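PDB 4HTL: beta-glucoside kinase from Listeria monocytogenes, which catalyses the ATP-dependent phosphorylation of cellobiose to cellobiose-6'-phosphate and may also regulate transcription of the cellobiose-uptake operon. Local coordinates for residues D39-Q42 and I43-E46; N88-E91 and W92-E96; T219-Y222 and T223-T227; P251-I254 and A255-H259. All coordinates share one frame; numbering follows the deposited sequence. Where two conformers were deposited one is given.

How the interactions relate
The four contacts form two pairs on opposite sides of the chain's centre. Interactions 1 and 2 have centres about 14 Å apart and touch where Leu-44 CD2 packs 3.6 Å from Trp-92 CZ3. Both lie near the probable ATP site: the side chain of Ile-43 is about 4 Å, and that of Leu-89 about 5 Å, from that of Ile-11. Interactions 3 and 4, centres about 12 Å apart, lie on helices 212-236 and 253-261, which pack together where Tyr-222 CD1 is 3.3 Å from Leu-257 CD2. They lie away from that site, and the nearest atoms of interactions 1 and 3 are about 26 Å apart.

Interaction 1. Residues D39-Q42 and I43-E46; sequences DGDQ and ILAE
Leu-44 overlaps the backbone one turn before it, its CG lying 3.3 Å from Gly-40 O, the carbonyl that also accepts the Leu-44 amide. With CG anti to the carbonyl carbon (chi1 -65°), the isobutyl group is swung back toward the start of the helix, and its CD1 passes 4.1 Å from Asp-41 OD1. A branched apolar residue suits this buried side, since its far end meets Leu-89 and Trp-92 of helix 89-97. Ile-43 fills the adjoining buried place: CG1 sits 3.6 Å from Asp-39 O, and the side chain also packs on Ile-35 and Ile-81.

Asp-39 is the N-cap of helix 40-52. Its OD1 accepts from Gln-42 N at 3.0 Å, approached from above the carboxylate plane, while its backbone O takes the Ile-43 amide. The negative charge should also be favoured by the first-turn amides. This capped helix follows strand 27-34, an outer strand of the five-stranded mixed sheet of the actin-like ATPase fold shared by ROK kinases, and Glu-46 rests on Leu-16 and Met-18 of strand 15-21.

Glycine at position 40 leaves the buried first turn slim. Asp-41 turns outward and its OD1 forms a salt bridge with Arg-83. In one of two conformers of Gln-42, and so only tentatively, NE2 donates to Glu-46 OE2 over 3.3 Å. The acceptor lies in the amide plane but is met on its anti side, well out of the carboxylate plane, and the two planes stand 63° apart. The Glu-46 chain folds at chi2, its CG lying 3.3 Å from Gln-42 O.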
ATOM      1  N   ASP A  39     -13.749  22.560  16.083  1.00 48.10           N
ATOM      2  CA  ASP A  39     -13.464  23.957  16.057  1.00 42.58           C
ATOM      3  C   ASP A  39     -12.005  24.156  16.450  1.00 43.21           C
ATOM      4  O   ASP A  39     -11.632  23.960  17.619  1.00 41.52           O
ATOM      5  CB  ASP A  39     -14.435  24.598  17.076  1.00 48.18           C
ATOM      6  CG  ASP A  39     -14.171  26.071  17.356  1.00 53.34           C
ATOM      7  OD1 ASP A  39     -13.127  26.622  16.978  1.00 48.51           O
ATOM      8  OD2 ASP A  39     -15.046  26.681  18.005  1.00 65.03           O
ATOM      9  N   GLY A  40     -11.180  24.511  15.463  1.00 39.43           N
ATOM     10  CA  GLY A  40      -9.737  24.684  15.677  1.00 39.27           C
ATOM     11  C   GLY A  40      -9.422  25.756  16.687  1.00 35.46           C
ATOM     12  O   GLY A  40      -8.484  25.637  17.466  1.00 32.75           O
ATOM     13  N   ASP A  41     -10.164  26.857  16.628  1.00 38.91           N
ATOM     14  CA  ASP A  41      -9.977  27.910  17.634  1.00 36.22           C
ATOM     15  C   ASP A  41     -10.212  27.445  19.069  1.00 34.02           C
ATOM     16  O   ASP A  41      -9.440  27.830  19.952  1.00 34.66           O
ATOM     17  CB  ASP A  41     -10.781  29.151  17.272  1.00 38.77           C
ATOM     18  CG  ASP A  41     -10.272  29.789  16.006  1.00 46.59           C
ATOM     19  OD1 ASP A  41      -9.044  30.039  15.903  1.00 48.73           O
ATOM     20  OD2 ASP A  41     -11.093  30.006  15.102  1.00 60.17           O
ATOM     21  N   GLN A  42     -11.239  26.622  19.315  1.00 34.10           N
ATOM     22  CA  GLN A  42     -11.440  26.064  20.643  0.70 33.93           C
ATOM     23  C   GLN A  42     -10.238  25.197  21.018  1.00 33.57           C
ATOM     24  O   GLN A  42      -9.757  25.254  22.130  1.00 31.49           O
ATOM     25  CB  GLN A  42     -12.723  25.239  20.683  0.70 37.23           C
ATOM     26  CG  GLN A  42     -13.152  24.835  22.083  0.70 40.81           C
ATOM     27  CD  GLN A  42     -13.421  26.033  22.981  0.70 41.07           C
ATOM     28  OE1 GLN A  42     -13.880  27.077  22.522  0.70 39.75           O
ATOM     29  NE2 GLN A  42     -13.122  25.885  24.263  0.70 41.00           N
ATOM     30  N   ILE A  43      -9.734  24.409  20.059  1.00 33.74           N
ATOM     31  CA  ILE A  43      -8.582  23.574  20.354  1.00 30.85           C
ATOM     32  C   ILE A  43      -7.375  24.423  20.745  1.00 33.97           C
ATOM     33  O   ILE A  43      -6.665  24.090  21.716  1.00 31.00           O
ATOM     34  CB  ILE A  43      -8.205  22.616  19.176  1.00 28.67           C
ATOM     35  CG1 ILE A  43      -9.300  21.548  18.985  1.00 29.86           C
ATOM     36  CG2 ILE A  43      -6.819  22.008  19.376  1.00 31.15           C
ATOM     37  CD1 ILE A  43      -9.287  20.886  17.633  1.00 31.21           C
ATOM     38  N   LEU A  44      -7.143  25.524  20.021  1.00 32.52           N
ATOM     39  CA  LEU A  44      -6.011  26.375  20.334  1.00 28.30           C
ATOM     40  C   LEU A  44      -6.180  26.999  21.715  1.00 30.22           C
ATOM     41  O   LEU A  44      -5.195  27.172  22.474  1.00 30.40           O
ATOM     42  CB  LEU A  44      -5.826  27.433  19.269  1.00 29.52           C
ATOM     43  CG  LEU A  44      -5.457  26.908  17.872  1.00 30.98           C
ATOM     44  CD1 LEU A  44      -5.542  28.052  16.887  1.00 33.25           C
ATOM     45  CD2 LEU A  44      -4.066  26.294  17.899  1.00 32.99           C
ATOM     46  N   ALA A  45      -7.420  27.318  22.054  1.00 33.26           N
ATOM     47  CA  ALA A  45      -7.731  27.937  23.361  1.00 32.18           C
ATOM     48  C   ALA A  45      -7.446  26.940  24.501  1.00 36.65           C
ATOM     49  O   ALA A  45      -6.747  27.262  25.475  1.00 34.44           O
ATOM     50  CB  ALA A  45      -9.167  28.375  23.374  1.00 33.67           C
ATOM     51  N   GLU A  46      -7.935  25.711  24.336  1.00 35.12           N
ATOM     52  CA  GLU A  46      -7.663  24.641  25.303  1.00 31.02           C
ATOM     53  C   GLU A  46      -6.161  24.395  25.454  1.00 32.24           C
ATOM     54  O   GLU A  46      -5.660  24.194  26.574  1.00 33.32           O
ATOM     55  CB  GLU A  46      -8.362  23.355  24.909  1.00 33.07           C
ATOM     56  CG  GLU A  46      -9.872  23.372  24.833  1.00 33.33           C
ATOM     57  CD  GLU A  46     -10.578  23.328  26.168  1.00 38.08           C
ATOM     58  OE1 GLU A  46      -9.915  23.062  27.220  1.00 40.11           O
ATOM     59  OE2 GLU A  46     -11.822  23.524  26.125  1.00 37.84           O
TER

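Interaction 2. Residues N88-E91 and W92-E96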
ATOM      1  N   ASN A  88       0.433  26.468   9.988  1.00 32.23           N
ATOM      2  CA  ASN A  88       1.616  25.959  10.641  1.00 31.56           C
ATOM      3  C   ASN A  88       1.446  26.007  12.157  1.00 33.51           C
ATOM      4  O   ASN A  88       1.800  26.971  12.822  1.00 35.68           O
ATOM      5  CB  ASN A  88       2.873  26.657  10.181  1.00 33.80           C
ATOM      6  CG  ASN A  88       4.105  25.851  10.506  1.00 32.39           C
ATOM      7  OD1 ASN A  88       4.250  25.372  11.640  1.00 31.85           O
ATOM      8  ND2 ASN A  88       4.954  25.620   9.504  1.00 35.86           N
ATOM      9  N   LEU A  89       0.925  24.899  12.683  1.00 29.93           N
ATOM     10  CA  LEU A  89       0.648  24.762  14.116  1.00 27.30           C
ATOM     11  C   LEU A  89       1.957  24.677  14.916  1.00 29.58           C
ATOM     12  O   LEU A  89       2.032  25.157  16.051  1.00 35.40           O
ATOM     13  CB  LEU A  89      -0.232  23.549  14.367  1.00 29.34           C
ATOM     14  CG  LEU A  89      -0.541  23.233  15.837  1.00 27.59           C
ATOM     15  CD1 LEU A  89      -1.190  24.402  16.573  1.00 31.48           C
ATOM     16  CD2 LEU A  89      -1.431  21.989  15.895  1.00 30.49           C
ATOM     17  N   LYS A  90       3.001  24.110  14.327  1.00 28.29           N
ATOM     18  CA  LYS A  90       4.333  24.102  14.998  1.00 28.98           C
ATOM     19  C   LYS A  90       4.821  25.530  15.218  1.00 33.04           C
ATOM     20  O   LYS A  90       5.240  25.887  16.326  1.00 33.16           O
ATOM     21  CB  LYS A  90       5.357  23.306  14.188  1.00 30.68           C
ATOM     22  CG  LYS A  90       6.774  23.230  14.773  1.00 31.85           C
ATOM     23  CD  LYS A  90       7.720  22.383  13.922  1.00 31.79           C
ATOM     24  CE  LYS A  90       9.182  22.651  14.324  1.00 36.68           C
ATOM     25  NZ  LYS A  90      10.099  21.814  13.516  1.00 48.04           N
ATOM     26  N   GLU A  91       4.773  26.353  14.180  1.00 35.54           N
ATOM     27  CA  GLU A  91       5.270  27.727  14.300  1.00 34.32           C
ATOM     28  C   GLU A  91       4.405  28.573  15.224  1.00 35.13           C
ATOM     29  O   GLU A  91       4.920  29.443  15.911  1.00 38.15           O
ATOM     30  CB  GLU A  91       5.378  28.387  12.946  1.00 38.32           C
ATOM     31  CG  GLU A  91       6.538  27.867  12.128  1.00 40.14           C
ATOM     32  CD  GLU A  91       6.579  28.458  10.734  1.00 51.92           C
ATOM     33  OE1 GLU A  91       7.535  28.126  10.012  1.00 48.60           O
ATOM     34  OE2 GLU A  91       5.667  29.235  10.352  1.00 49.68           O
ATOM     35  N   TRP A  92       3.096  28.319  15.229  1.00 38.25           N
ATOM     36  CA  TRP A  92       2.182  29.007  16.133  1.00 38.59           C
ATOM     37  C   TRP A  92       2.543  28.727  17.564  1.00 35.19           C
ATOM     38  O   TRP A  92       2.686  29.655  18.363  1.00 41.34           O
ATOM     39  CB  TRP A  92       0.734  28.593  15.855  1.00 39.45           C
ATOM     40  CG  TRP A  92      -0.279  29.384  16.643  1.00 42.08           C
ATOM     41  CD1 TRP A  92      -0.830  30.616  16.315  1.00 49.59           C
ATOM     42  CD2 TRP A  92      -0.911  29.011  17.922  1.00 41.66           C
ATOM     43  NE1 TRP A  92      -1.732  31.027  17.281  1.00 48.73           N
ATOM     44  CE2 TRP A  92      -1.830  30.104  18.266  1.00 46.45           C
ATOM     45  CE3 TRP A  92      -0.824  27.918  18.766  1.00 42.53           C
ATOM     46  CZ2 TRP A  92      -2.604  30.081  19.429  1.00 47.95           C
ATOM     47  CZ3 TRP A  92      -1.608  27.904  19.930  1.00 53.36           C
ATOM     48  CH2 TRP A  92      -2.476  28.965  20.253  1.00 44.62           C
ATOM     49  N   LEU A  93       2.713  27.445  17.891  1.00 35.68           N
ATOM     50  CA  LEU A  93       3.026  27.023  19.254  1.00 37.79           C
ATOM     51  C   LEU A  93       4.425  27.498  19.690  1.00 35.66           C
ATOM     52  O   LEU A  93       4.620  27.867  20.854  1.00 46.67           O
ATOM     53  CB  LEU A  93       2.880  25.496  19.394  1.00 37.75           C
ATOM     54  CG  LEU A  93       1.454  24.914  19.473  1.00 37.02           C
ATOM     55  CD1 LEU A  93       1.434  23.388  19.264  1.00 31.87           C
ATOM     56  CD2 LEU A  93       0.827  25.289  20.808  1.00 41.57           C
ATOM     57  N   GLU A  94       5.382  27.498  18.760  1.00 33.44           N
ATOM     58  CA  GLU A  94       6.729  28.012  19.036  1.00 38.18           C
ATOM     59  C   GLU A  94       6.678  29.503  19.373  1.00 36.34           C
ATOM     60  O   GLU A  94       7.345  29.956  20.313  1.00 40.53           O
ATOM     61  CB  GLU A  94       7.661  27.800  17.841  1.00 39.95           C
ATOM     62  CG  GLU A  94       8.091  26.369  17.622  1.00 42.08           C
ATOM     63  CD  GLU A  94       8.806  26.168  16.305  1.00 43.97           C
ATOM     64  OE1 GLU A  94       8.582  26.957  15.358  1.00 50.02           O
ATOM     65  OE2 GLU A  94       9.577  25.193  16.223  1.00 57.71           O
ATOM     66  N   ALA A  95       5.884  30.257  18.612  1.00 40.28           N
ATOM     67  CA  ALA A  95       5.758  31.696  18.813  1.00 43.22           C
ATOM     68  C   ALA A  95       5.035  31.978  20.136  1.00 43.54           C
ATOM     69  O   ALA A  95       5.386  32.895  20.851  1.00 51.76           O
ATOM     70  CB  ALA A  95       5.010  32.353  17.651  1.00 46.76           C
ATOM     71  N   GLU A  96       4.006  31.192  20.438  1.00 45.67           N
ATOM     72  CA  GLU A  96       3.240  31.376  21.660  1.00 48.37           C
ATOM     73  C   GLU A  96       4.016  31.045  22.933  1.00 55.22           C
ATOM     74  O   GLU A  96       3.724  31.629  23.969  1.00 57.38           O
ATOM     75  CB  GLU A  96       1.967  30.530  21.627  1.00 55.69           C
ATOM     76  CG  GLU A  96       0.922  31.008  20.634  1.00 59.31           C
ATOM     77  CD  GLU A  96       0.294  32.326  21.021  1.00 62.51           C
ATOM     78  OE1 GLU A  96      -0.029  32.514  22.217  1.00 75.61           O
ATOM     79  OE2 GLU A  96       0.121  33.173  20.117  1.00 69.50           O
TER
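The indole of Trp-92 is met obliquely at CE3 by Leu-89 CD1, 4.2 Å away, while Glu-96 CG lies 3.6 Å above the ring plane, over its centre, and Leu-93 CG sits at the ring's edge in the plane. Phe-87 adds a second aromatic ring, its plane at about 55° to the indole. Leu-89 holds CG anti to its backbone N (chi1 177°), which brings CD1 both to the indole and to Leu-93 CD1, 3.9 Å off, making a small apolar patch for the buried side.

Lys-90 and Glu-94 lie on a more exposed part of the helix, yet their charges do not join: Lys-90 NZ stays 4.4 Å from Glu-94 OE2 and instead donates to Lys-71 O. It is the methylene CE of Lys-90 that approaches Glu-94 OE2, at 3.2 Å. The carboxylates of Glu-91 and Glu-94 are nearly parallel, 18° apart, with their OE1 atoms separated by 5.6 Å.

Asn-88 suits the helix start because its OD1 accepts Glu-91 N at 2.8 Å, while ND2 donates to Thr-72 O. This is an N-capped, amphipathic helix: Leu-89 and Leu-93 pack on strands 59-64 and 101-105, parallel neighbours in the actin-like fold, and helix 89-97 lies in the connection between them, after the small antiparallel sheet.

Interaction 3. Residues T219-Y222 and T223-T227; sequences TEFY and TGICT
Ile-225 carries the packing through CD1, which touches two aromatic side chains, one over its face and the other at its edge. Over the Phe-221 ring it makes a CH-pi contact, Ile-225 CD1 lying 3.8 Å from the centroid and 20° off the ring normal. Against Tyr-222 it comes to the edge, near the ring plane, 4.2 Å from Tyr-222 CD1, the two side chains running side by side in the same direction. Phe-221 reaches its place because CG is anti to the backbone N (chi1 176°), whereas Tyr-222 turns CG anti to the carbonyl carbon.

A polar group of contacts gathers round Thr-223. Its OG1 bonds to His-260 NE2 and lies 3.1 Å from Thr-219 O, and a water 2.6 Å from Thr-223 OG1 donates to Glu-220 OE2. Farther on, Thr-227 OG1 donates to Thr-223 O over 2.8 Å, from the face opposite to the Thr-227 amide, so that one carbonyl serves both groups.

Tyr-222, Thr-223 and Cys-226 meet helix 253-261, while Thr-223 and Thr-227 face Arg-163 and Pro-164 of the second subunit. Helix 212-236 packs Phe-221 and Ile-225 on Ile-131 of strand 126-131, in a mixed sheet of this ROK, actin-like fold.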
ATOM      1  N   THR A 219     -22.263  -9.718   8.887  1.00 16.37           N
ATOM      2  CA  THR A 219     -21.596 -10.498   7.835  1.00 16.56           C
ATOM      3  C   THR A 219     -21.000  -9.590   6.747  1.00 18.64           C
ATOM      4  O   THR A 219     -19.838  -9.764   6.338  1.00 17.95           O
ATOM      5  CB  THR A 219     -22.505 -11.584   7.255  1.00 18.56           C
ATOM      6  OG1 THR A 219     -22.945 -12.447   8.314  1.00 21.21           O
ATOM      7  CG2 THR A 219     -21.779 -12.438   6.188  1.00 21.43           C
ATOM      8  N   GLU A 220     -21.790  -8.620   6.308  1.00 16.43           N
ATOM      9  CA  GLU A 220     -21.342  -7.677   5.274  1.00 15.60           C
ATOM     10  C   GLU A 220     -20.197  -6.799   5.790  1.00 15.47           C
ATOM     11  O   GLU A 220     -19.277  -6.510   5.053  1.00 15.56           O
ATOM     12  CB  GLU A 220     -22.482  -6.835   4.741  1.00 16.25           C
ATOM     13  CG  GLU A 220     -23.531  -7.688   4.046  1.00 18.30           C
ATOM     14  CD  GLU A 220     -23.099  -8.182   2.678  1.00 24.89           C
ATOM     15  OE1 GLU A 220     -22.769  -7.327   1.865  1.00 25.26           O
ATOM     16  OE2 GLU A 220     -23.106  -9.395   2.410  1.00 29.54           O
ATOM     17  N   PHE A 221     -20.301  -6.338   7.041  1.00 15.69           N
ATOM     18  CA  PHE A 221     -19.235  -5.585   7.701  1.00 19.11           C
ATOM     19  C   PHE A 221     -17.930  -6.382   7.681  1.00 17.30           C
ATOM     20  O   PHE A 221     -16.867  -5.886   7.272  1.00 15.51           O
ATOM     21  CB  PHE A 221     -19.717  -5.235   9.125  1.00 16.67           C
ATOM     22  CG  PHE A 221     -18.694  -4.527   9.993  1.00 16.60           C
ATOM     23  CD1 PHE A 221     -18.297  -3.220   9.739  1.00 20.05           C
ATOM     24  CD2 PHE A 221     -18.255  -5.120  11.142  1.00 21.55           C
ATOM     25  CE1 PHE A 221     -17.416  -2.567  10.570  1.00 20.94           C
ATOM     26  CE2 PHE A 221     -17.386  -4.476  11.996  1.00 22.97           C
ATOM     27  CZ  PHE A 221     -16.960  -3.187  11.712  1.00 20.30           C
ATOM     28  N   TYR A 222     -17.981  -7.640   8.102  1.00 16.69           N
ATOM     29  CA  TYR A 222     -16.765  -8.436   8.152  1.00 16.32           C
ATOM     30  C   TYR A 222     -16.209  -8.698   6.757  1.00 13.34           C
ATOM     31  O   TYR A 222     -14.988  -8.678   6.545  1.00 16.33           O
ATOM     32  CB  TYR A 222     -17.005  -9.744   8.902  1.00 15.95           C
ATOM     33  CG  TYR A 222     -17.090  -9.581  10.414  1.00 17.05           C
ATOM     34  CD1 TYR A 222     -16.261  -8.709  11.090  1.00 27.89           C
ATOM     35  CD2 TYR A 222     -17.848 -10.422  11.181  1.00 22.76           C
ATOM     36  CE1 TYR A 222     -16.295  -8.566  12.459  1.00 36.81           C
ATOM     37  CE2 TYR A 222     -17.860 -10.312  12.580  1.00 25.55           C
ATOM     38  CZ  TYR A 222     -17.108  -9.382  13.201  1.00 29.70           C
ATOM     39  OH  TYR A 222     -17.159  -9.317  14.575  1.00 38.29           O
ATOM     40  N   THR A 223     -17.086  -8.848   5.783  1.00 13.93           N
ATOM     41  CA  THR A 223     -16.620  -9.026   4.391  1.00 15.18           C
ATOM     42  C   THR A 223     -15.867  -7.775   3.905  1.00 13.49           C
ATOM     43  O   THR A 223     -14.841  -7.889   3.293  1.00 15.65           O
ATOM     44  CB  THR A 223     -17.784  -9.370   3.434  1.00 14.68           C
ATOM     45  OG1 THR A 223     -18.312 -10.668   3.780  1.00 19.54           O
ATOM     46  CG2 THR A 223     -17.336  -9.337   1.915  1.00 16.78           C
ATOM     47  N   GLY A 224     -16.365  -6.589   4.233  1.00 13.76           N
ATOM     48  CA  GLY A 224     -15.698  -5.394   3.882  1.00 16.02           C
ATOM     49  C   GLY A 224     -14.345  -5.300   4.548  1.00 13.29           C
ATOM     50  O   GLY A 224     -13.365  -4.915   3.924  1.00 14.40           O
ATOM     51  N   ILE A 225     -14.274  -5.637   5.841  1.00 13.99           N
ATOM     52  CA  ILE A 225     -12.977  -5.622   6.531  1.00 13.95           C
ATOM     53  C   ILE A 225     -11.978  -6.618   5.869  1.00 13.61           C
ATOM     54  O   ILE A 225     -10.811  -6.269   5.613  1.00 15.30           O
ATOM     55  CB  ILE A 225     -13.082  -5.921   8.021  1.00 13.73           C
ATOM     56  CG1 ILE A 225     -13.908  -4.825   8.705  1.00 15.62           C
ATOM     57  CG2 ILE A 225     -11.680  -5.983   8.672  1.00 15.55           C
ATOM     58  CD1 ILE A 225     -14.343  -5.148  10.129  1.00 18.76           C
ATOM     59  N   CYS A 226     -12.474  -7.819   5.565  1.00 15.17           N
ATOM     60  CA  CYS A 226     -11.658  -8.825   4.895  1.00 15.97           C
ATOM     61  C   CYS A 226     -11.155  -8.338   3.512  1.00 17.28           C
ATOM     62  O   CYS A 226     -10.047  -8.676   3.132  1.00 15.68           O
ATOM     63  CB  CYS A 226     -12.417 -10.132   4.741  1.00 17.97           C
ATOM     64  SG  CYS A 226     -12.606 -11.021   6.301  1.00 18.62           S
ATOM     65  N   THR A 227     -11.994  -7.570   2.787  1.00 16.39           N
ATOM     66  CA  THR A 227     -11.634  -7.023   1.495  1.00 14.94           C
ATOM     67  C   THR A 227     -10.430  -6.082   1.688  1.00 15.56           C
ATOM     68  O   THR A 227      -9.446  -6.178   0.969  1.00 15.26           O
ATOM     69  CB  THR A 227     -12.832  -6.320   0.844  1.00 14.92           C
ATOM     70  OG1 THR A 227     -13.902  -7.277   0.714  1.00 17.21           O
ATOM     71  CG2 THR A 227     -12.489  -5.693  -0.511  1.00 15.80           C
TER
HETATM   72  O   HOH W   1     -20.705 -11.027   2.917  1.00 36.09           O

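Interaction 4. Residues P251-I254 and A255-H259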
ATOM      1  N   PRO A 251     -15.714  -7.832  21.978  1.00 21.50           N
ATOM      2  CA  PRO A 251     -14.616  -8.556  22.627  1.00 22.46           C
ATOM      3  C   PRO A 251     -13.954  -9.650  21.768  1.00 25.21           C
ATOM      4  O   PRO A 251     -12.755  -9.847  21.861  1.00 26.61           O
ATOM      5  CB  PRO A 251     -15.293  -9.172  23.845  1.00 25.42           C
ATOM      6  CG  PRO A 251     -16.295  -8.143  24.185  1.00 27.78           C
ATOM      7  CD  PRO A 251     -16.893  -7.763  22.864  1.00 27.72           C
ATOM      8  N   THR A 252     -14.754 -10.349  20.970  1.00 22.53           N
ATOM      9  CA  THR A 252     -14.318 -11.468  20.168  1.00 20.06           C
ATOM     10  C   THR A 252     -14.046 -11.102  18.708  1.00 18.73           C
ATOM     11  O   THR A 252     -13.896 -11.965  17.864  1.00 20.53           O
ATOM     12  CB  THR A 252     -15.369 -12.573  20.249  1.00 22.88           C
ATOM     13  OG1 THR A 252     -16.627 -12.033  19.808  1.00 23.54           O
ATOM     14  CG2 THR A 252     -15.438 -13.175  21.685  1.00 29.26           C
ATOM     15  N   PHE A 253     -13.882  -9.820  18.412  1.00 19.51           N
ATOM     16  CA  PHE A 253     -13.792  -9.450  16.992  0.60 17.83           C
ATOM     17  C   PHE A 253     -12.597 -10.029  16.276  1.00 17.82           C
ATOM     18  O   PHE A 253     -12.727 -10.390  15.118  1.00 18.27           O
ATOM     19  CB  PHE A 253     -13.934  -7.939  16.730  0.60 20.25           C
ATOM     20  CG  PHE A 253     -12.632  -7.183  16.710  0.60 18.86           C
ATOM     21  CD1 PHE A 253     -11.912  -7.005  15.519  0.60 16.76           C
ATOM     22  CD2 PHE A 253     -12.141  -6.608  17.870  0.60 21.34           C
ATOM     23  CE1 PHE A 253     -10.718  -6.297  15.521  0.60 19.59           C
ATOM     24  CE2 PHE A 253     -10.947  -5.896  17.876  0.60 20.38           C
ATOM     25  CZ  PHE A 253     -10.233  -5.748  16.700  0.60 18.55           C
ATOM     26  N   ILE A 254     -11.432 -10.154  16.919  1.00 18.42           N
ATOM     27  CA  ILE A 254     -10.276 -10.755  16.199  1.00 19.72           C
ATOM     28  C   ILE A 254     -10.569 -12.224  15.790  1.00 19.05           C
ATOM     29  O   ILE A 254     -10.309 -12.616  14.616  1.00 16.96           O
ATOM     30  CB  ILE A 254      -8.944 -10.650  17.011  1.00 18.99           C
ATOM     31  CG1 ILE A 254      -8.515  -9.177  17.090  1.00 20.33           C
ATOM     32  CG2 ILE A 254      -7.859 -11.503  16.346  1.00 18.10           C
ATOM     33  CD1 ILE A 254      -8.018  -8.553  15.798  1.00 19.56           C
ATOM     34  N   ALA A 255     -11.119 -13.007  16.723  1.00 19.28           N
ATOM     35  CA  ALA A 255     -11.466 -14.406  16.437  1.00 20.21           C
ATOM     36  C   ALA A 255     -12.495 -14.437  15.313  1.00 18.97           C
ATOM     37  O   ALA A 255     -12.394 -15.277  14.410  1.00 19.27           O
ATOM     38  CB  ALA A 255     -11.981 -15.174  17.664  1.00 20.88           C
ATOM     39  N   GLU A 256     -13.426 -13.486  15.338  1.00 18.82           N
ATOM     40  CA  GLU A 256     -14.511 -13.429  14.317  1.00 17.11           C
ATOM     41  C   GLU A 256     -13.965 -13.080  12.915  1.00 19.85           C
ATOM     42  O   GLU A 256     -14.360 -13.650  11.933  1.00 19.50           O
ATOM     43  CB  GLU A 256     -15.588 -12.474  14.746  1.00 18.41           C
ATOM     44  CG  GLU A 256     -16.402 -12.993  15.929  1.00 20.30           C
ATOM     45  CD  GLU A 256     -17.532 -12.047  16.263  1.00 26.70           C
ATOM     46  OE1 GLU A 256     -17.337 -11.070  16.924  1.00 37.91           O
ATOM     47  OE2 GLU A 256     -18.637 -12.285  15.862  1.00 39.12           O
ATOM     48  N   LEU A 257     -13.005 -12.162  12.877  1.00 17.30           N
ATOM     49  CA  LEU A 257     -12.345 -11.798  11.630  0.70 16.99           C
ATOM     50  C   LEU A 257     -11.503 -12.922  11.105  1.00 17.89           C
ATOM     51  O   LEU A 257     -11.521 -13.200   9.929  1.00 18.83           O
ATOM     52  CB  LEU A 257     -11.465 -10.571  11.785  0.70 20.20           C
ATOM     53  CG  LEU A 257     -12.151  -9.231  11.775  0.70 18.15           C
ATOM     54  CD1 LEU A 257     -11.097  -8.131  11.980  0.70 19.32           C
ATOM     55  CD2 LEU A 257     -13.020  -9.051  10.523  0.70 17.54           C
ATOM     56  N   LYS A 258     -10.763 -13.607  11.979  1.00 17.87           N
ATOM     57  CA  LYS A 258      -9.979 -14.760  11.528  1.00 19.38           C
ATOM     58  C   LYS A 258     -10.885 -15.816  10.900  1.00 17.81           C
ATOM     59  O   LYS A 258     -10.501 -16.475   9.937  1.00 17.55           O
ATOM     60  CB  LYS A 258      -9.182 -15.372  12.693  1.00 19.28           C
ATOM     61  CG  LYS A 258      -7.956 -14.569  13.137  1.00 21.59           C
ATOM     62  CD  LYS A 258      -7.337 -15.277  14.323  1.00 24.24           C
ATOM     63  CE  LYS A 258      -6.125 -14.571  14.826  1.00 23.53           C
ATOM     64  NZ  LYS A 258      -5.651 -15.253  16.057  1.00 23.77           N
ATOM     65  N   HIS A 259     -12.040 -16.056  11.519  1.00 17.65           N
ATOM     66  CA  HIS A 259     -13.012 -17.024  10.993  1.00 17.28           C
ATOM     67  C   HIS A 259     -13.429 -16.623   9.577  1.00 15.41           C
ATOM     68  O   HIS A 259     -13.321 -17.382   8.593  1.00 16.43           O
ATOM     69  CB  HIS A 259     -14.196 -17.102  11.953  1.00 16.32           C
ATOM     70  CG  HIS A 259     -15.248 -18.091  11.564  1.00 17.49           C
ATOM     71  ND1 HIS A 259     -15.134 -19.435  11.800  1.00 20.12           N
ATOM     72  CD2 HIS A 259     -16.497 -17.892  11.008  1.00 20.52           C
ATOM     73  CE1 HIS A 259     -16.275 -20.031  11.403  1.00 21.10           C
ATOM     74  NE2 HIS A 259     -17.106 -19.094  10.933  1.00 19.41           N
TER
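The first full turn of helix 253-261 begins at Thr-252, whose O accepts Glu-256 N at 3.0 Å, and the next i to i+4 bonds follow, from Leu-257 N to Phe-253 O and from Lys-258 N to Ile-254 O. Thr-252 holds the N-cap position without making a capping bond from its side chain. Its OG1, set between the backbone N and the carbonyl carbon (chi1 57°), points to Glu-256 OE1 3.1 Å away, a possible bond, since the same proton could be given to a different acceptor. Glu-256 runs extended beyond CG, and CG passes 3.3 Å from Thr-252 O. The stronger partner of OE1 is Arg-250, through a salt bridge from NE; Tyr-222 OH adds a weak bond.

On the buried side, Phe-253 and Leu-257 each have two conformers, so the detail is tentative; in one pairing Leu-257 CD1 meets the edge of the Phe-253 ring in its plane, 3.8 Å from Phe-253 CD1, and Ile-254 CG1 lies over one face. Large apolar groups belong here, because this helix links strands 240-244 and 270-273 in a beta-alpha-beta unit and leans on Ile-243 and Ile-271 of those strands.

Nearer the surface, Ile-254 CG2 touches Lys-258 CE at 3.8 Å. Lysine fits such a place, its CE touching an apolar neighbour while the chain carries the ammonium group outward.

The chemistry implies that the Glu-256 carboxylate is probably kept ionised by Arg-250, and that this salt bridge ties the residues just before the helix to its first turn; the Thr-252 hydroxyl may add to it.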